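Side-chain contacts in transcriptional regulator (Arabidopsis thaliana, PDB 7DE9), which recognises a methylated histone H3 tail through this tudor domain and, as a cohesin cofactor, supports DNA repair and mitotic sister chromatid cohesion: residues K18-W21 against A26-K29; V32-A37 against K41-Y46. All blocks are in the same frame, centred on the assembly; numbering follows the deposited sequence.

How the contacts relate
Contacts 1 and 2 are successive hairpins of one antiparallel sheet, and strand 26-36 serves both: its first part pairs with 18-21, its last part with 41-46. They lie on opposite sides of the chain's centre, and each is partly buried. Contact 1 is aromatic, and the face carrying Trp-21 and Tyr-28 receives the bound histone peptide. Contact 2 is more mixed: Val-32, His-42 and Val-44 are buried on one face, while Glu-33 lies at the exposed margin of the other. Tyr-46, at the end of contact 2, joins the two, its OH lying 3.3 Å from Trp-21 NE1, a probable hydrogen bond, and it too packs on the peptide's modified side chain.

Contact 1 (K18-W21 against A26-K29)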
ATOM      1  N   LYS A  18      -0.496  -6.856  -0.287  1.00 24.36           N
ATOM      2  CA  LYS A  18      -1.398  -6.668  -1.406  1.00 23.82           C
ATOM      3  C   LYS A  18      -2.441  -5.635  -1.008  1.00 21.97           C
ATOM      4  O   LYS A  18      -3.032  -5.700   0.074  1.00 28.81           O
ATOM      5  CB  LYS A  18      -2.033  -7.986  -1.848  1.00 32.52           C
ATOM      6  CG  LYS A  18      -2.696  -8.798  -0.766  1.00 41.26           C
ATOM      7  CD  LYS A  18      -2.902 -10.224  -1.262  1.00 55.46           C
ATOM      8  CE  LYS A  18      -4.148 -10.861  -0.675  1.00 70.92           C
ATOM      9  NZ  LYS A  18      -4.336 -12.251  -1.178  1.00 79.97           N
ATOM     10  N   VAL A  19      -2.625  -4.659  -1.886  1.00 20.03           N
ATOM     11  CA  VAL A  19      -3.502  -3.527  -1.629  1.00 22.22           C
ATOM     12  C   VAL A  19      -4.737  -3.644  -2.514  1.00 23.75           C
ATOM     13  O   VAL A  19      -4.629  -3.923  -3.710  1.00 22.67           O
ATOM     14  CB  VAL A  19      -2.791  -2.177  -1.890  1.00 20.91           C
ATOM     15  CG1 VAL A  19      -3.687  -1.021  -1.510  1.00 23.83           C
ATOM     16  CG2 VAL A  19      -1.472  -2.098  -1.121  1.00 24.35           C
ATOM     17  N   TRP A  20      -5.903  -3.450  -1.908  1.00 24.37           N
ATOM     18  CA  TRP A  20      -7.173  -3.528  -2.616  1.00 22.91           C
ATOM     19  C   TRP A  20      -7.491  -2.223  -3.348  1.00 23.12           C
ATOM     20  O   TRP A  20      -7.580  -1.161  -2.732  1.00 29.02           O
ATOM     21  CB  TRP A  20      -8.286  -3.880  -1.622  1.00 23.65           C
ATOM     22  CG  TRP A  20      -9.654  -3.939  -2.188  1.00 26.71           C
ATOM     23  CD1 TRP A  20     -10.626  -2.989  -2.077  1.00 28.39           C
ATOM     24  CD2 TRP A  20     -10.225  -5.014  -2.940  1.00 28.30           C
ATOM     25  NE1 TRP A  20     -11.764  -3.404  -2.721  1.00 29.47           N
ATOM     26  CE2 TRP A  20     -11.543  -4.644  -3.263  1.00 24.55           C
ATOM     27  CE3 TRP A  20      -9.746  -6.254  -3.382  1.00 26.22           C
ATOM     28  CZ2 TRP A  20     -12.391  -5.465  -4.003  1.00 24.80           C
ATOM     29  CZ3 TRP A  20     -10.585  -7.067  -4.116  1.00 31.10           C
ATOM     30  CH2 TRP A  20     -11.898  -6.669  -4.418  1.00 28.09           C
ATOM     31  N   TRP A  21      -7.651  -2.306  -4.664  1.00 20.81           N
ATOM     32  CA  TRP A  21      -8.181  -1.201  -5.458  1.00 23.11           C
ATOM     33  C   TRP A  21      -9.638  -1.514  -5.771  1.00 22.18           C
ATOM     34  O   TRP A  21      -9.932  -2.414  -6.584  1.00 21.61           O
ATOM     35  CB  TRP A  21      -7.396  -0.995  -6.754  1.00 23.72           C
ATOM     36  CG  TRP A  21      -5.996  -0.484  -6.574  1.00 20.53           C
ATOM     37  CD1 TRP A  21      -5.186  -0.661  -5.490  1.00 22.63           C
ATOM     38  CD2 TRP A  21      -5.252   0.294  -7.511  1.00 20.73           C
ATOM     39  NE1 TRP A  21      -3.975  -0.045  -5.704  1.00 23.57           N
ATOM     40  CE2 TRP A  21      -3.993   0.552  -6.936  1.00 21.91           C
ATOM     41  CE3 TRP A  21      -5.525   0.797  -8.788  1.00 22.24           C
ATOM     42  CZ2 TRP A  21      -3.014   1.292  -7.588  1.00 21.62           C
ATOM     43  CZ3 TRP A  21      -4.550   1.529  -9.437  1.00 24.46           C
ATOM     44  CH2 TRP A  21      -3.308   1.770  -8.836  1.00 27.22           C
ATOM     45  N   ALA A  26      -9.759  -5.450  -7.258  1.00 23.12           N
ATOM     46  CA  ALA A  26      -8.542  -6.241  -7.412  1.00 24.56           C
ATOM     47  C   ALA A  26      -7.557  -6.022  -6.281  1.00 25.13           C
ATOM     48  O   ALA A  26      -7.533  -4.960  -5.683  1.00 24.40           O
ATOM     49  CB  ALA A  26      -7.871  -5.916  -8.743  1.00 22.71           C
ATOM     50  N   TYR A  27      -6.732  -7.027  -6.008  1.00 23.74           N
ATOM     51  CA  TYR A  27      -5.552  -6.834  -5.173  1.00 19.75           C
ATOM     52  C   TYR A  27      -4.338  -6.643  -6.060  1.00 24.72           C
ATOM     53  O   TYR A  27      -4.180  -7.345  -7.063  1.00 28.41           O
ATOM     54  CB  TYR A  27      -5.323  -8.026  -4.244  1.00 25.72           C
ATOM     55  CG  TYR A  27      -6.163  -8.025  -2.993  1.00 26.38           C
ATOM     56  CD1 TYR A  27      -5.833  -7.210  -1.916  1.00 29.11           C
ATOM     57  CD2 TYR A  27      -7.270  -8.852  -2.874  1.00 34.32           C
ATOM     58  CE1 TYR A  27      -6.587  -7.210  -0.765  1.00 30.54           C
ATOM     59  CE2 TYR A  27      -8.033  -8.854  -1.728  1.00 36.82           C
ATOM     60  CZ  TYR A  27      -7.687  -8.030  -0.676  1.00 37.82           C
ATOM     61  OH  TYR A  27      -8.443  -8.031   0.477  1.00 42.77           O
ATOM     62  N   TYR A  28      -3.481  -5.693  -5.705  1.00 24.28           N
ATOM     63  CA  TYR A  28      -2.214  -5.523  -6.407  1.00 23.11           C
ATOM     64  C   TYR A  28      -1.071  -5.649  -5.420  1.00 21.37           C
ATOM     65  O   TYR A  28      -1.141  -5.125  -4.307  1.00 24.72           O
ATOM     66  CB  TYR A  28      -2.154  -4.180  -7.135  1.00 23.14           C
ATOM     67  CG  TYR A  28      -3.229  -4.048  -8.185  1.00 22.49           C
ATOM     68  CD1 TYR A  28      -3.228  -4.863  -9.304  1.00 23.37           C
ATOM     69  CD2 TYR A  28      -4.247  -3.120  -8.055  1.00 19.71           C
ATOM     70  CE1 TYR A  28      -4.199  -4.752 -10.259  1.00 22.72           C
ATOM     71  CE2 TYR A  28      -5.228  -2.996  -9.013  1.00 22.73           C
ATOM     72  CZ  TYR A  28      -5.201  -3.823 -10.110  1.00 24.62           C
ATOM     73  OH  TYR A  28      -6.165  -3.715 -11.072  1.00 27.77           O
ATOM     74  N   LYS A  29      -0.028  -6.359  -5.835  1.00 24.06           N
ATOM     75  CA  LYS A  29       1.094  -6.677  -4.959  1.00 20.81           C
ATOM     76  C   LYS A  29       2.186  -5.617  -5.001  1.00 21.32           C
ATOM     77  O   LYS A  29       2.527  -5.091  -6.061  1.00 22.70           O
ATOM     78  CB  LYS A  29       1.683  -8.042  -5.330  1.00 28.11           C
ATOM     79  CG  LYS A  29       0.721  -9.203  -5.128  1.00 46.36           C
ATOM     80  CD  LYS A  29       1.443 -10.537  -4.995  1.00 61.56           C
ATOM     81  CE  LYS A  29       1.892 -11.082  -6.341  1.00 61.04           C
ATOM     82  NZ  LYS A  29       2.347 -12.497  -6.233  1.00 63.11           N
TER
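Val-19 and Tyr-28 form the hydrogen-bonded pair at the middle of this antiparallel hairpin, whose strands run at 145° to each other. Val-19 N reaches Tyr-28 O at 2.9 Å, and the return bond from Tyr-28 N to Val-19 O is equally short; Trp-21 and Ala-26 exchange a second pair of bonds nearer the turn. On the face of Lys-18, Trp-20 and Tyr-27, the Tyr-27 ring is sandwiched. Trp-20 sends the edge of its six-membered ring, through CE3, to one face, a T-shaped pair with CE3 3.5 Å from Tyr-27 CE2. Across the opposite face runs the aliphatic part of Lys-18, with CE 4.1 Å from the Tyr-27 ring centroid as a CH-pi contact and NZ 5.0 Å from it as a cation-pi contact. A long, flexible lysine suits this solvent-facing place, greasy along its length and charged at its end.

The other face belongs to the methyl-lysine-reading side of the tudor barrel. Here Tyr-28 turns its edge to the face of Trp-21, planes at 80°, with CD2 3.5 Å from Trp-21 CG. Trp-21 CG stands beside its own backbone N (chi1 -69°), which brings the indole under that edge. Both rings pack on the modified side chain of the histone H3 peptide, and Trp-21 makes a cation-pi contact with a basic one. Tyr-28 OH is hydrogen-bonded to Asp-24 in the turn.

Contact 2 (V32-A37 against K41-Y46); sequences VESYDA and KHLVIY
Tyr-35 lays one corner of its ring over the imidazole of His-42: CD1 sits above the middle of the His-42 ring, 3.3 Å from NE2. The two planes are inclined at 38°, so the pair is neither a flat stack nor a T. Tyr-35 CG lies opposite its backbone N (chi1 178°), which swings the ring across to the neighbouring strand, where the same CD1 also comes within 3.1 Å of Lys-41 O. While Tyr-35 covers a face of the imidazole, Val-32 meets its edge, CG1 being 3.6 Å from His-42 CD2. Histidine fits here because it is flat enough to slip between neighbours yet keeps a polar end for the buried site: NE2 is hydrogen-bonded to Gly-9 O. With an alanine here, the Gly-9 carbonyl would probably lose its partner, and the Tyr-35 ring, deprived of the surface beneath it, would be likely to turn more freely.

These residues lie on a beta hairpin of the SH3-like tudor barrel, its strands antiparallel at 165°. The pairing is interrupted by a beta bulge: Glu-33 and Ser-34 together face Leu-43. Glu-33 N donates to Leu-43 O at 2.9 Å and Leu-43 N to Ser-34 O at 3.0 Å, leaving Ser-34 N buried without a partner.

The bulge turns both side chains to the face of Leu-43. Glu-33 runs alongside Leu-43, pointing the same way, and its OE1 also lies 3.4 Å from Ile-45 CD1; the small Ser-34 fits closely, OG 3.3 Å from Leu-43 CB. Toward the turn, Asp-36 and Lys-41 exchange two backbone bonds, the Asp-36 carboxylate forming a salt bridge with Lys-39 and Lys-41 NZ bonding to Lys-39 O.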
ATOM      1  N   VAL A  32       6.186  -2.254   0.917  1.00 24.44           N
ATOM      2  CA  VAL A  32       6.201  -1.012   1.675  1.00 24.85           C
ATOM      3  C   VAL A  32       7.638  -0.534   1.819  1.00 22.54           C
ATOM      4  O   VAL A  32       8.436  -1.143   2.540  1.00 25.01           O
ATOM      5  CB  VAL A  32       5.571  -1.190   3.058  1.00 25.79           C
ATOM      6  CG1 VAL A  32       5.504   0.140   3.786  1.00 26.20           C
ATOM      7  CG2 VAL A  32       4.192  -1.801   2.917  1.00 23.01           C
ATOM      8  N   GLU A  33       7.970   0.553   1.129  1.00 22.79           N
ATOM      9  CA  GLU A  33       9.341   1.042   1.096  1.00 26.77           C
ATOM     10  C   GLU A  33       9.672   2.037   2.211  1.00 29.45           C
ATOM     11  O   GLU A  33      10.814   2.115   2.654  1.00 31.32           O
ATOM     12  CB  GLU A  33       9.636   1.682  -0.259  1.00 27.62           C
ATOM     13  CG  GLU A  33      11.121   1.898  -0.499  1.00 45.07           C
ATOM     14  CD  GLU A  33      11.443   3.302  -0.958  1.00 80.03           C
ATOM     15  OE1 GLU A  33      10.743   3.810  -1.859  1.00 91.10           O
ATOM     16  OE2 GLU A  33      12.393   3.900  -0.409  1.00 90.48           O
ATOM     17  N   SER A  34       8.686   2.802   2.663  1.00 24.68           N
ATOM     18  CA  SER A  34       8.930   3.752   3.740  1.00 23.25           C
ATOM     19  C   SER A  34       7.653   4.151   4.457  1.00 25.33           C
ATOM     20  O   SER A  34       6.554   3.835   4.009  1.00 24.28           O
ATOM     21  CB  SER A  34       9.624   5.001   3.203  1.00 32.98           C
ATOM     22  OG  SER A  34       8.860   5.579   2.169  1.00 35.62           O
ATOM     23  N   TYR A  35       7.822   4.850   5.575  1.00 27.16           N
ATOM     24  CA  TYR A  35       6.714   5.349   6.383  1.00 24.00           C
ATOM     25  C   TYR A  35       6.985   6.774   6.857  1.00 27.28           C
ATOM     26  O   TYR A  35       8.030   7.062   7.448  1.00 30.99           O
ATOM     27  CB  TYR A  35       6.471   4.437   7.586  1.00 23.46           C
ATOM     28  CG  TYR A  35       5.371   4.899   8.519  1.00 24.39           C
ATOM     29  CD1 TYR A  35       4.047   4.927   8.104  1.00 28.17           C
ATOM     30  CD2 TYR A  35       5.659   5.284   9.822  1.00 27.58           C
ATOM     31  CE1 TYR A  35       3.042   5.340   8.959  1.00 33.04           C
ATOM     32  CE2 TYR A  35       4.666   5.693  10.680  1.00 37.38           C
ATOM     33  CZ  TYR A  35       3.360   5.720  10.245  1.00 34.98           C
ATOM     34  OH  TYR A  35       2.371   6.132  11.112  1.00 47.73           O
ATOM     35  N   ASP A  36       6.035   7.661   6.591  1.00 25.97           N
ATOM     36  CA  ASP A  36       6.108   9.042   7.047  1.00 26.89           C
ATOM     37  C   ASP A  36       5.322   9.162   8.342  1.00 32.85           C
ATOM     38  O   ASP A  36       4.092   9.133   8.331  1.00 29.20           O
ATOM     39  CB  ASP A  36       5.558   9.983   5.973  1.00 27.51           C
ATOM     40  CG  ASP A  36       5.636  11.447   6.368  1.00 43.23           C
ATOM     41  OD1 ASP A  36       5.138  11.815   7.454  1.00 41.17           O
ATOM     42  OD2 ASP A  36       6.190  12.240   5.576  1.00 49.91           O
ATOM     43  N   ALA A  37       6.040   9.304   9.449  1.00 27.84           N
ATOM     44  CA  ALA A  37       5.437   9.266  10.778  1.00 33.97           C
ATOM     45  C   ALA A  37       4.450  10.403  11.013  1.00 35.49           C
ATOM     46  O   ALA A  37       3.386  10.196  11.592  1.00 37.23           O
ATOM     47  CB  ALA A  37       6.520   9.292  11.838  1.00 34.93           C
ATOM     48  N   LYS A  41       1.747   8.104   6.555  1.00 22.28           N
ATOM     49  CA  LYS A  41       1.724   7.645   5.175  1.00 20.13           C
ATOM     50  C   LYS A  41       2.720   6.513   4.936  1.00 28.03           C
ATOM     51  O   LYS A  41       3.845   6.556   5.432  1.00 27.67           O
ATOM     52  CB  LYS A  41       2.048   8.800   4.228  1.00 23.84           C
ATOM     53  CG  LYS A  41       1.019   9.916   4.196  1.00 27.09           C
ATOM     54  CD  LYS A  41      -0.271   9.439   3.569  1.00 31.41           C
ATOM     55  CE  LYS A  41      -1.404   9.472   4.575  1.00 30.97           C
ATOM     56  NZ  LYS A  41      -1.723  10.864   5.009  1.00 33.52           N
ATOM     57  N   HIS A  42       2.299   5.510   4.170  1.00 21.22           N
ATOM     58  CA  HIS A  42       3.203   4.466   3.684  1.00 19.36           C
ATOM     59  C   HIS A  42       3.444   4.631   2.197  1.00 24.84           C
ATOM     60  O   HIS A  42       2.515   4.892   1.449  1.00 23.04           O
ATOM     61  CB  HIS A  42       2.634   3.073   3.935  1.00 20.55           C
ATOM     62  CG  HIS A  42       2.610   2.674   5.377  1.00 21.32           C
ATOM     63  ND1 HIS A  42       1.544   2.952   6.204  1.00 24.03           N
ATOM     64  CD2 HIS A  42       3.513   2.007   6.131  1.00 24.13           C
ATOM     65  CE1 HIS A  42       1.794   2.474   7.411  1.00 23.59           C
ATOM     66  NE2 HIS A  42       2.980   1.894   7.393  1.00 25.63           N
ATOM     67  N   LEU A  43       4.688   4.462   1.766  1.00 21.95           N
ATOM     68  CA  LEU A  43       4.988   4.462   0.345  1.00 22.71           C
ATOM     69  C   LEU A  43       4.986   3.026  -0.141  1.00 21.32           C
ATOM     70  O   LEU A  43       5.775   2.216   0.327  1.00 25.89           O
ATOM     71  CB  LEU A  43       6.336   5.122   0.065  1.00 23.71           C
ATOM     72  CG  LEU A  43       6.842   5.093  -1.378  1.00 24.13           C
ATOM     73  CD1 LEU A  43       5.881   5.796  -2.315  1.00 27.38           C
ATOM     74  CD2 LEU A  43       8.207   5.735  -1.455  1.00 27.53           C
ATOM     75  N   VAL A  44       4.084   2.709  -1.058  1.00 20.73           N
ATOM     76  CA  VAL A  44       4.005   1.364  -1.619  1.00 21.21           C
ATOM     77  C   VAL A  44       4.486   1.371  -3.064  1.00 25.60           C
ATOM     78  O   VAL A  44       3.994   2.147  -3.900  1.00 24.23           O
ATOM     79  CB  VAL A  44       2.572   0.796  -1.545  1.00 25.19           C
ATOM     80  CG1 VAL A  44       2.487  -0.570  -2.220  1.00 24.77           C
ATOM     81  CG2 VAL A  44       2.124   0.698  -0.096  1.00 25.43           C
ATOM     82  N   ILE A  45       5.473   0.522  -3.345  1.00 20.13           N
ATOM     83  CA  ILE A  45       5.962   0.354  -4.708  1.00 21.92           C
ATOM     84  C   ILE A  45       5.417  -0.959  -5.229  1.00 23.39           C
ATOM     85  O   ILE A  45       5.704  -2.014  -4.674  1.00 25.56           O
ATOM     86  CB  ILE A  45       7.504   0.366  -4.794  1.00 25.68           C
ATOM     87  CG1 ILE A  45       8.043   1.795  -4.702  1.00 36.28           C
ATOM     88  CG2 ILE A  45       7.975  -0.219  -6.118  1.00 32.85           C
ATOM     89  CD1 ILE A  45       8.045   2.368  -3.335  1.00 49.13           C
ATOM     90  N   TYR A  46       4.621  -0.890  -6.293  1.00 24.60           N
ATOM     91  CA  TYR A  46       3.943  -2.065  -6.831  1.00 24.92           C
ATOM     92  C   TYR A  46       4.777  -2.863  -7.827  1.00 26.05           C
ATOM     93  O   TYR A  46       5.686  -2.330  -8.469  1.00 26.08           O
ATOM     94  CB  TYR A  46       2.630  -1.649  -7.498  1.00 25.34           C
ATOM     95  CG  TYR A  46       1.582  -1.164  -6.523  1.00 21.70           C
ATOM     96  CD1 TYR A  46       0.779  -2.067  -5.829  1.00 24.14           C
ATOM     97  CD2 TYR A  46       1.393   0.196  -6.291  1.00 21.52           C
ATOM     98  CE1 TYR A  46      -0.179  -1.634  -4.932  1.00 21.05           C
ATOM     99  CE2 TYR A  46       0.435   0.642  -5.393  1.00 21.47           C
ATOM    100  CZ  TYR A  46      -0.350  -0.277  -4.719  1.00 22.49           C
ATOM    101  OH  TYR A  46      -1.306   0.158  -3.828  1.00 24.15           O
TER